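Local coordinates for aromatic-amino-acid aminotransferase (Burkholderia pseudomallei, PDB 4F4E), which probably transfers amino groups between aromatic amino acids such as tyrosine and 2-oxoglutarate, using pyridoxal 5'-phosphate as its cofactor, at residues V221-I235 with A250-S264. Numbering follows the deposited sequence.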
ATOM      1  N   VAL A 221     -15.396  14.842  23.581  1.00 15.79           N
ATOM      2  CA  VAL A 221     -14.294  14.260  24.339  1.00 15.79           C
ATOM      3  C   VAL A 221     -14.802  13.753  25.707  1.00 16.98           C
ATOM      4  O   VAL A 221     -14.472  12.649  26.096  1.00 16.57           O
ATOM      5  CB  VAL A 221     -13.147  15.281  24.548  1.00 15.75           C
ATOM      6  CG1 VAL A 221     -12.069  14.747  25.469  1.00 15.93           C
ATOM      7  CG2 VAL A 221     -12.551  15.664  23.182  1.00 15.00           C
ATOM      8  N   GLU A 222     -15.612  14.561  26.403  1.00 18.27           N
ATOM      9  CA  GLU A 222     -16.106  14.172  27.739  1.00 20.75           C
ATOM     10  C   GLU A 222     -16.950  12.893  27.683  1.00 19.11           C
ATOM     11  O   GLU A 222     -16.800  11.996  28.543  1.00 18.77           O
ATOM     12  CB  GLU A 222     -16.880  15.307  28.422  1.00 24.40           C
ATOM     13  CG  GLU A 222     -17.347  14.969  29.841  1.00 29.47           C
ATOM     14  CD  GLU A 222     -18.744  14.301  29.923  1.00 34.96           C
ATOM     15  OE1 GLU A 222     -19.598  14.543  29.034  1.00 40.62           O
ATOM     16  OE2 GLU A 222     -19.003  13.545  30.903  1.00 40.86           O
ATOM     17  N   VAL A 223     -17.807  12.770  26.669  1.00 17.29           N
ATOM     18  CA  VAL A 223     -18.623  11.552  26.511  1.00 16.77           C
ATOM     19  C   VAL A 223     -17.801  10.336  26.122  1.00 15.93           C
ATOM     20  O   VAL A 223     -17.972   9.277  26.700  1.00 15.71           O
ATOM     21  CB  VAL A 223     -19.807  11.746  25.531  1.00 16.87           C
ATOM     22  CG1 VAL A 223     -20.609  10.464  25.406  1.00 17.35           C
ATOM     23  CG2 VAL A 223     -20.700  12.860  26.051  1.00 17.08           C
ATOM     24  N   VAL A 224     -16.882  10.495  25.159  1.00 14.94           N
ATOM     25  CA  VAL A 224     -15.987   9.400  24.783  1.00 14.40           C
ATOM     26  C   VAL A 224     -15.224   8.917  26.018  1.00 14.56           C
ATOM     27  O   VAL A 224     -15.072   7.724  26.227  1.00 14.51           O
ATOM     28  CB  VAL A 224     -15.023   9.833  23.663  1.00 13.77           C
ATOM     29  CG1 VAL A 224     -13.851   8.841  23.524  1.00 13.25           C
ATOM     30  CG2 VAL A 224     -15.750   9.996  22.344  1.00 13.14           C
ATOM     31  N   LYS A 225     -14.734   9.845  26.824  1.00 15.10           N
ATOM     32  CA  LYS A 225     -14.002   9.462  28.034  0.50 15.89           C
ATOM     33  C   LYS A 225     -14.916   8.731  29.016  1.00 16.58           C
ATOM     34  O   LYS A 225     -14.596   7.615  29.451  1.00 16.90           O
ATOM     35  CB  LYS A 225     -13.308  10.660  28.699  0.50 16.31           C
ATOM     36  CG  LYS A 225     -12.413  10.241  29.877  0.50 16.86           C
ATOM     37  CD  LYS A 225     -11.114  11.049  29.976  0.50 16.96           C
ATOM     38  CE  LYS A 225     -10.200  10.605  31.128  0.50 17.40           C
ATOM     39  NZ  LYS A 225      -8.982   9.880  30.692  0.50 17.29           N
ATOM     40  N   ALA A 226     -16.048   9.349  29.360  1.00 17.17           N
ATOM     41  CA  ALA A 226     -16.979   8.781  30.326  1.00 17.55           C
ATOM     42  C   ALA A 226     -17.506   7.392  29.918  1.00 17.44           C
ATOM     43  O   ALA A 226     -17.678   6.497  30.796  1.00 17.71           O
ATOM     44  CB  ALA A 226     -18.122   9.743  30.624  1.00 17.83           C
ATOM     45  N   ARG A 227     -17.727   7.192  28.622  1.00 16.22           N
ATOM     46  CA  ARG A 227     -18.284   5.938  28.142  1.00 16.24           C
ATOM     47  C   ARG A 227     -17.259   4.940  27.620  1.00 16.53           C
ATOM     48  O   ARG A 227     -17.600   3.841  27.210  1.00 16.11           O
ATOM     49  CB  ARG A 227     -19.382   6.234  27.153  1.00 16.20           C
ATOM     50  CG  ARG A 227     -20.578   6.861  27.876  1.00 16.48           C
ATOM     51  CD  ARG A 227     -21.734   7.066  26.949  1.00 15.93           C
ATOM     52  NE  ARG A 227     -22.346   5.794  26.607  1.00 15.91           N
ATOM     53  CZ  ARG A 227     -23.109   5.071  27.426  1.00 15.90           C
ATOM     54  NH1 ARG A 227     -23.379   5.462  28.665  1.00 16.61           N
ATOM     55  NH2 ARG A 227     -23.638   3.947  26.986  1.00 15.92           N
ATOM     56  N   ARG A 228     -15.975   5.295  27.725  1.00 16.65           N
ATOM     57  CA  ARG A 228     -14.882   4.422  27.279  1.00 17.03           C
ATOM     58  C   ARG A 228     -15.054   3.996  25.821  1.00 14.87           C
ATOM     59  O   ARG A 228     -14.846   2.847  25.463  1.00 14.63           O
ATOM     60  CB  ARG A 228     -14.715   3.244  28.224  1.00 19.36           C
ATOM     61  CG  ARG A 228     -14.655   3.713  29.682  1.00 22.69           C
ATOM     62  CD  ARG A 228     -14.220   2.606  30.617  1.00 26.86           C
ATOM     63  NE  ARG A 228     -15.289   1.616  30.812  1.00 30.37           N
ATOM     64  CZ  ARG A 228     -15.297   0.363  30.336  1.00 32.23           C
ATOM     65  NH1 ARG A 228     -14.288  -0.128  29.596  1.00 33.88           N
ATOM     66  NH2 ARG A 228     -16.353  -0.413  30.599  1.00 34.31           N
ATOM     67  N   LEU A 229     -15.397   4.976  24.995  1.00 13.52           N
ATOM     68  CA  LEU A 229     -15.429   4.797  23.560  1.00 12.80           C
ATOM     69  C   LEU A 229     -14.006   4.952  23.021  1.00 12.37           C
ATOM     70  O   LEU A 229     -13.138   5.523  23.678  1.00 12.83           O
ATOM     71  CB  LEU A 229     -16.368   5.815  22.936  1.00 12.49           C
ATOM     72  CG  LEU A 229     -17.744   5.882  23.624  1.00 13.04           C
ATOM     73  CD1 LEU A 229     -18.620   6.766  22.756  1.00 13.29           C
ATOM     74  CD2 LEU A 229     -18.394   4.513  23.824  1.00 13.22           C
ATOM     75  N   VAL A 230     -13.772   4.458  21.814  1.00 11.63           N
ATOM     76  CA  VAL A 230     -12.442   4.532  21.204  1.00 10.66           C
ATOM     77  C   VAL A 230     -12.548   5.546  20.091  1.00 10.24           C
ATOM     78  O   VAL A 230     -13.166   5.294  19.052  1.00  9.95           O
ATOM     79  CB  VAL A 230     -12.007   3.164  20.646  1.00 10.44           C
ATOM     80  CG1 VAL A 230     -10.642   3.304  19.929  1.00 10.04           C
ATOM     81  CG2 VAL A 230     -11.999   2.112  21.764  1.00 10.53           C
ATOM     82  N   PRO A 231     -11.954   6.732  20.292  1.00 10.26           N
ATOM     83  CA  PRO A 231     -12.029   7.752  19.247  1.00 10.11           C
ATOM     84  C   PRO A 231     -11.024   7.464  18.129  1.00  9.86           C
ATOM     85  O   PRO A 231      -9.851   7.215  18.392  1.00  9.56           O
ATOM     86  CB  PRO A 231     -11.671   9.038  19.974  1.00 10.32           C
ATOM     87  CG  PRO A 231     -10.763   8.593  21.068  1.00 10.53           C
ATOM     88  CD  PRO A 231     -11.188   7.189  21.458  1.00 10.52           C
ATOM     89  N   PHE A 232     -11.519   7.554  16.905  1.00  9.85           N
ATOM     90  CA  PHE A 232     -10.714   7.345  15.732  1.00  9.47           C
ATOM     91  C   PHE A 232     -10.817   8.622  14.928  1.00  9.53           C
ATOM     92  O   PHE A 232     -11.756   8.835  14.133  1.00  9.65           O
ATOM     93  CB  PHE A 232     -11.133   6.070  14.937  1.00  9.39           C
ATOM     94  CG  PHE A 232     -10.010   5.479  14.091  1.00  9.28           C
ATOM     95  CD1 PHE A 232      -9.057   6.299  13.456  1.00  9.00           C
ATOM     96  CD2 PHE A 232      -9.930   4.127  13.898  1.00  9.27           C
ATOM     97  CE1 PHE A 232      -8.016   5.735  12.690  1.00  8.74           C
ATOM     98  CE2 PHE A 232      -8.889   3.561  13.128  1.00  9.09           C
ATOM     99  CZ  PHE A 232      -7.929   4.365  12.544  1.00  8.75           C
ATOM    100  N   LEU A 233      -9.849   9.523  15.131  1.00  9.53           N
ATOM    101  CA  LEU A 233      -9.885  10.802  14.419  0.50  9.30           C
ATOM    102  C   LEU A 233      -9.343  10.601  13.003  1.00  8.94           C
ATOM    103  O   LEU A 233      -8.357   9.875  12.789  1.00  8.77           O
ATOM    104  CB  LEU A 233      -9.093  11.868  15.188  0.50  9.58           C
ATOM    105  CG  LEU A 233      -9.760  12.318  16.494  0.50 10.05           C
ATOM    106  CD1 LEU A 233      -8.734  12.889  17.443  0.50 10.35           C
ATOM    107  CD2 LEU A 233     -10.844  13.363  16.203  0.50 10.29           C
ATOM    108  N   ASP A 234      -9.991  11.234  12.029  1.00  8.78           N
ATOM    109  CA  ASP A 234      -9.580  11.206  10.621  1.00  8.65           C
ATOM    110  C   ASP A 234      -9.350  12.656  10.216  1.00  8.28           C
ATOM    111  O   ASP A 234     -10.292  13.481  10.167  1.00  7.83           O
ATOM    112  CB  ASP A 234     -10.690  10.604   9.773  1.00  8.99           C
ATOM    113  CG  ASP A 234     -10.341  10.501   8.297  1.00  9.69           C
ATOM    114  OD1 ASP A 234      -9.416  11.217   7.821  1.00 11.04           O
ATOM    115  OD2 ASP A 234     -11.016   9.705   7.583  1.00  9.21           O
ATOM    116  N   ILE A 235      -8.066  12.985  10.052  1.00  7.98           N
ATOM    117  CA  ILE A 235      -7.595  14.352   9.736  1.00  8.07           C
ATOM    118  C   ILE A 235      -6.924  14.369   8.357  1.00  8.23           C
ATOM    119  O   ILE A 235      -5.715  14.170   8.195  1.00  8.27           O
ATOM    120  CB  ILE A 235      -6.728  14.943  10.875  1.00  7.92           C
ATOM    121  CG1 ILE A 235      -6.421  16.436  10.638  1.00  7.99           C
ATOM    122  CG2 ILE A 235      -5.472  14.076  11.151  1.00  7.75           C
ATOM    123  CD1 ILE A 235      -5.798  17.148  11.875  1.00  7.93           C
ATOM    124  N   ALA A 250      -8.958  19.394  17.472  1.00 12.17           N
ATOM    125  CA  ALA A 250      -9.715  18.231  17.925  1.00 12.75           C
ATOM    126  C   ALA A 250      -8.814  17.084  18.324  1.00 12.71           C
ATOM    127  O   ALA A 250      -9.059  16.421  19.326  1.00 12.88           O
ATOM    128  CB  ALA A 250     -10.716  17.787  16.858  1.00 12.62           C
ATOM    129  N   VAL A 251      -7.726  16.866  17.560  1.00 12.32           N
ATOM    130  CA  VAL A 251      -6.783  15.798  17.876  1.00 12.28           C
ATOM    131  C   VAL A 251      -6.120  16.093  19.230  1.00 13.03           C
ATOM    132  O   VAL A 251      -6.058  15.228  20.107  1.00 13.38           O
ATOM    133  CB  VAL A 251      -5.716  15.648  16.749  1.00 12.05           C
ATOM    134  CG1 VAL A 251      -4.643  14.665  17.152  1.00 11.82           C
ATOM    135  CG2 VAL A 251      -6.361  15.275  15.419  1.00 11.34           C
ATOM    136  N   ARG A 252      -5.732  17.362  19.446  1.00 13.65           N
ATOM    137  CA  ARG A 252      -5.064  17.792  20.665  1.00 14.44           C
ATOM    138  C   ARG A 252      -5.948  17.745  21.912  1.00 14.66           C
ATOM    139  O   ARG A 252      -5.439  17.423  22.999  1.00 14.65           O
ATOM    140  CB  ARG A 252      -4.452  19.187  20.459  1.00 15.48           C
ATOM    141  CG  ARG A 252      -3.376  19.106  19.359  1.00 15.97           C
ATOM    142  CD  ARG A 252      -2.651  20.413  19.095  1.00 16.94           C
ATOM    143  NE  ARG A 252      -1.839  20.276  17.863  1.00 17.80           N
ATOM    144  CZ  ARG A 252      -1.032  21.218  17.351  1.00 18.15           C
ATOM    145  NH1 ARG A 252      -0.855  22.372  17.943  1.00 19.59           N
ATOM    146  NH2 ARG A 252      -0.352  20.989  16.247  1.00 20.07           N
ATOM    147  N   LEU A 253      -7.247  18.007  21.733  1.00 14.34           N
ATOM    148  CA  LEU A 253      -8.235  17.924  22.824  1.00 15.09           C
ATOM    149  C   LEU A 253      -8.328  16.493  23.329  1.00 14.79           C
ATOM    150  O   LEU A 253      -8.388  16.272  24.538  1.00 14.08           O
ATOM    151  CB  LEU A 253      -9.629  18.403  22.366  1.00 15.82           C
ATOM    152  CG  LEU A 253      -9.787  19.927  22.276  1.00 17.06           C
ATOM    153  CD1 LEU A 253     -11.052  20.441  21.526  1.00 17.74           C
ATOM    154  CD2 LEU A 253      -9.753  20.502  23.680  1.00 17.84           C
ATOM    155  N   PHE A 254      -8.331  15.536  22.394  1.00 13.97           N
ATOM    156  CA  PHE A 254      -8.354  14.111  22.773  1.00 14.48           C
ATOM    157  C   PHE A 254      -7.033  13.716  23.414  1.00 15.04           C
ATOM    158  O   PHE A 254      -7.021  12.960  24.393  1.00 15.66           O
ATOM    159  CB  PHE A 254      -8.681  13.188  21.601  1.00 13.88           C
ATOM    160  CG  PHE A 254     -10.159  13.117  21.282  1.00 13.83           C
ATOM    161  CD1 PHE A 254     -10.960  12.258  21.948  1.00 14.48           C
ATOM    162  CD2 PHE A 254     -10.697  13.912  20.319  1.00 13.94           C
ATOM    163  CE1 PHE A 254     -12.303  12.184  21.664  1.00 14.98           C
ATOM    164  CE2 PHE A 254     -12.053  13.851  20.018  1.00 14.70           C
ATOM    165  CZ  PHE A 254     -12.854  12.977  20.712  1.00 14.26           C
ATOM    166  N   ALA A 255      -5.932  14.227  22.876  1.00 14.77           N
ATOM    167  CA  ALA A 255      -4.623  13.938  23.425  1.00 15.90           C
ATOM    168  C   ALA A 255      -4.537  14.428  24.868  1.00 17.31           C
ATOM    169  O   ALA A 255      -4.031  13.699  25.731  1.00 19.12           O
ATOM    170  CB  ALA A 255      -3.513  14.562  22.558  1.00 15.60           C
ATOM    171  N   ALA A 256      -5.068  15.621  25.131  1.00 17.82           N
ATOM    172  CA  ALA A 256      -4.985  16.249  26.450  1.00 18.91           C
ATOM    173  C   ALA A 256      -5.809  15.511  27.489  1.00 20.55           C
ATOM    174  O   ALA A 256      -5.561  15.668  28.688  1.00 19.97           O
ATOM    175  CB  ALA A 256      -5.423  17.725  26.373  1.00 19.77           C
ATOM    176  N   ALA A 257      -6.791  14.724  27.031  1.00 21.07           N
ATOM    177  CA  ALA A 257      -7.704  13.959  27.895  1.00 22.37           C
ATOM    178  C   ALA A 257      -7.208  12.608  28.405  1.00 23.25           C
ATOM    179  O   ALA A 257      -7.955  11.912  29.095  1.00 22.22           O
ATOM    180  CB  ALA A 257      -9.068  13.780  27.195  1.00 21.02           C
ATOM    181  N   ASN A 258      -5.975  12.219  28.096  1.00 26.12           N
ATOM    182  CA  ASN A 258      -5.449  10.928  28.574  1.00 28.57           C
ATOM    183  C   ASN A 258      -6.332   9.738  28.193  1.00 28.29           C
ATOM    184  O   ASN A 258      -6.799   8.946  29.055  1.00 29.59           O
ATOM    185  CB  ASN A 258      -5.184  10.973  30.078  1.00 32.59           C
ATOM    186  CG  ASN A 258      -3.817  11.556  30.391  1.00 36.68           C
ATOM    187  OD1 ASN A 258      -2.907  11.526  29.558  1.00 37.27           O
ATOM    188  ND2 ASN A 258      -3.667  12.091  31.597  1.00 43.12           N
ATOM    189  N   LEU A 259      -6.590   9.700  26.892  1.00 25.45           N
ATOM    190  CA  LEU A 259      -7.353   8.675  26.229  1.00 23.72           C
ATOM    191  C   LEU A 259      -6.432   7.911  25.288  1.00 21.24           C
ATOM    192  O   LEU A 259      -5.429   8.450  24.826  1.00 20.43           O
ATOM    193  CB  LEU A 259      -8.466   9.340  25.384  1.00 23.48           C
ATOM    194  CG  LEU A 259      -9.541  10.076  26.178  1.00 24.29           C
ATOM    195  CD1 LEU A 259     -10.576  10.716  25.268  1.00 23.60           C
ATOM    196  CD2 LEU A 259     -10.211   9.103  27.132  1.00 25.21           C
ATOM    197  N   ASN A 260      -6.772   6.654  25.016  1.00 19.51           N
ATOM    198  CA  ASN A 260      -6.199   5.971  23.889  1.00 18.23           C
ATOM    199  C   ASN A 260      -6.965   6.456  22.660  1.00 17.94           C
ATOM    200  O   ASN A 260      -8.226   6.420  22.657  1.00 19.55           O
ATOM    201  CB  ASN A 260      -6.304   4.487  24.068  1.00 18.10           C
ATOM    202  CG  ASN A 260      -5.525   4.006  25.297  1.00 19.09           C
ATOM    203  OD1 ASN A 260      -6.055   3.288  26.108  1.00 19.93           O
ATOM    204  ND2 ASN A 260      -4.276   4.447  25.446  1.00 19.28           N
ATOM    205  N   VAL A 261      -6.235   6.999  21.691  1.00 14.90           N
ATOM    206  CA  VAL A 261      -6.815   7.701  20.553  1.00 13.40           C
ATOM    207  C   VAL A 261      -6.131   7.148  19.323  1.00 11.65           C
ATOM    208  O   VAL A 261      -4.909   6.974  19.324  1.00 11.73           O
ATOM    209  CB  VAL A 261      -6.549   9.235  20.596  1.00 13.59           C
ATOM    210  CG1 VAL A 261      -7.243   9.946  19.427  1.00 13.62           C
ATOM    211  CG2 VAL A 261      -6.978   9.855  21.925  1.00 14.84           C
ATOM    212  N   PHE A 262      -6.905   6.842  18.294  1.00 10.92           N
ATOM    213  CA  PHE A 262      -6.380   6.511  16.970  1.00  9.68           C
ATOM    214  C   PHE A 262      -6.526   7.732  16.079  1.00  9.45           C
ATOM    215  O   PHE A 262      -7.541   8.432  16.175  1.00  9.47           O
ATOM    216  CB  PHE A 262      -7.154   5.343  16.360  1.00  9.72           C
ATOM    217  CG  PHE A 262      -6.808   4.003  16.954  1.00 10.11           C
ATOM    218  CD1 PHE A 262      -7.130   3.709  18.245  1.00 10.36           C
ATOM    219  CD2 PHE A 262      -6.218   3.037  16.185  1.00 10.24           C
ATOM    220  CE1 PHE A 262      -6.843   2.490  18.791  1.00 10.81           C
ATOM    221  CE2 PHE A 262      -5.914   1.814  16.717  1.00 10.59           C
ATOM    222  CZ  PHE A 262      -6.233   1.531  18.021  1.00 10.69           C
ATOM    223  N   VAL A 263      -5.516   8.007  15.240  1.00  8.69           N
ATOM    224  CA  VAL A 263      -5.543   9.141  14.320  1.00  8.42           C
ATOM    225  C   VAL A 263      -5.059   8.704  12.955  1.00  8.22           C
ATOM    226  O   VAL A 263      -3.897   8.320  12.807  1.00  8.06           O
ATOM    227  CB  VAL A 263      -4.635  10.305  14.765  1.00  8.53           C
ATOM    228  CG1 VAL A 263      -4.797  11.493  13.823  1.00  8.40           C
ATOM    229  CG2 VAL A 263      -4.959  10.726  16.224  1.00  8.47           C
ATOM    230  N   SER A 264      -5.939   8.747  11.960  1.00  8.46           N
ATOM    231  CA  SER A 264      -5.502   8.609  10.571  1.00  8.14           C
ATOM    232  C   SER A 264      -5.284  10.020  10.035  1.00  8.28           C
ATOM    233  O   SER A 264      -6.208  10.861  10.085  1.00  8.00           O
ATOM    234  CB  SER A 264      -6.548   7.931   9.707  1.00  8.56           C
ATOM    235  OG  SER A 264      -6.286   8.221   8.329  1.00  8.72           O
TER
HETATM  236  O   HOH W   1      -6.912  10.778   6.806  1.00  9.04           O
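Phe254 reaches from helix 250-256 into the angle between helix 221-227 and strand 230-235, and its ring shows how a single aromatic can fill such a corner. Val221 CG2 sits over the centre of one ring face, 3.6 Å from the centroid, in a CH-pi contact. Val224 meets the ring edge through CB, while Pro231 CB and Leu233 CD1 approach obliquely; that leucine methyl also lies against Val251 and Val261. The other methyl of Val221, CG1, set anti to the nitrogen (chi1 173°), meets Ala257 CB at 3.6 Å. Lys225 lays CB, CG and CD across Leu259 CD2, and bends at chi2 and chi4 bring NZ into a 2.8 Å hydrogen bond with Ala257 O, just past the C-terminal end of helix 250-256.

Strands 230-235 and 261-264 run parallel, joined by four backbone bonds, from Phe262 N to Pro231 O through to Ile235 N to Ser264 O. On the face bearing Phe232, Asp234 and Ser264, Phe262 CB sits over the centre of the Phe232 ring, 3.5 Å above its plane, in a CH-pi contact, whereas the two rings are inclined at 43°. One water donates to both Asp234 OD1 and Ser264 OG. Ser264 OG also bonds Gly126 O, and Asp234 OD2 is hydrogen-bonded to His156 NE2 near N1 of the cofactor-modified lysine at position 269.

The contact belongs to the beta-alpha-beta unit of strand 230-235, helix 249-256 and strand 261-266 in the large mixed sheet. Strands 197-201 and 278-284 flank the pair, helix 125-140 packs on the Phe232 face, and helices 214-227 and 249-256 pack on the Leu233 side.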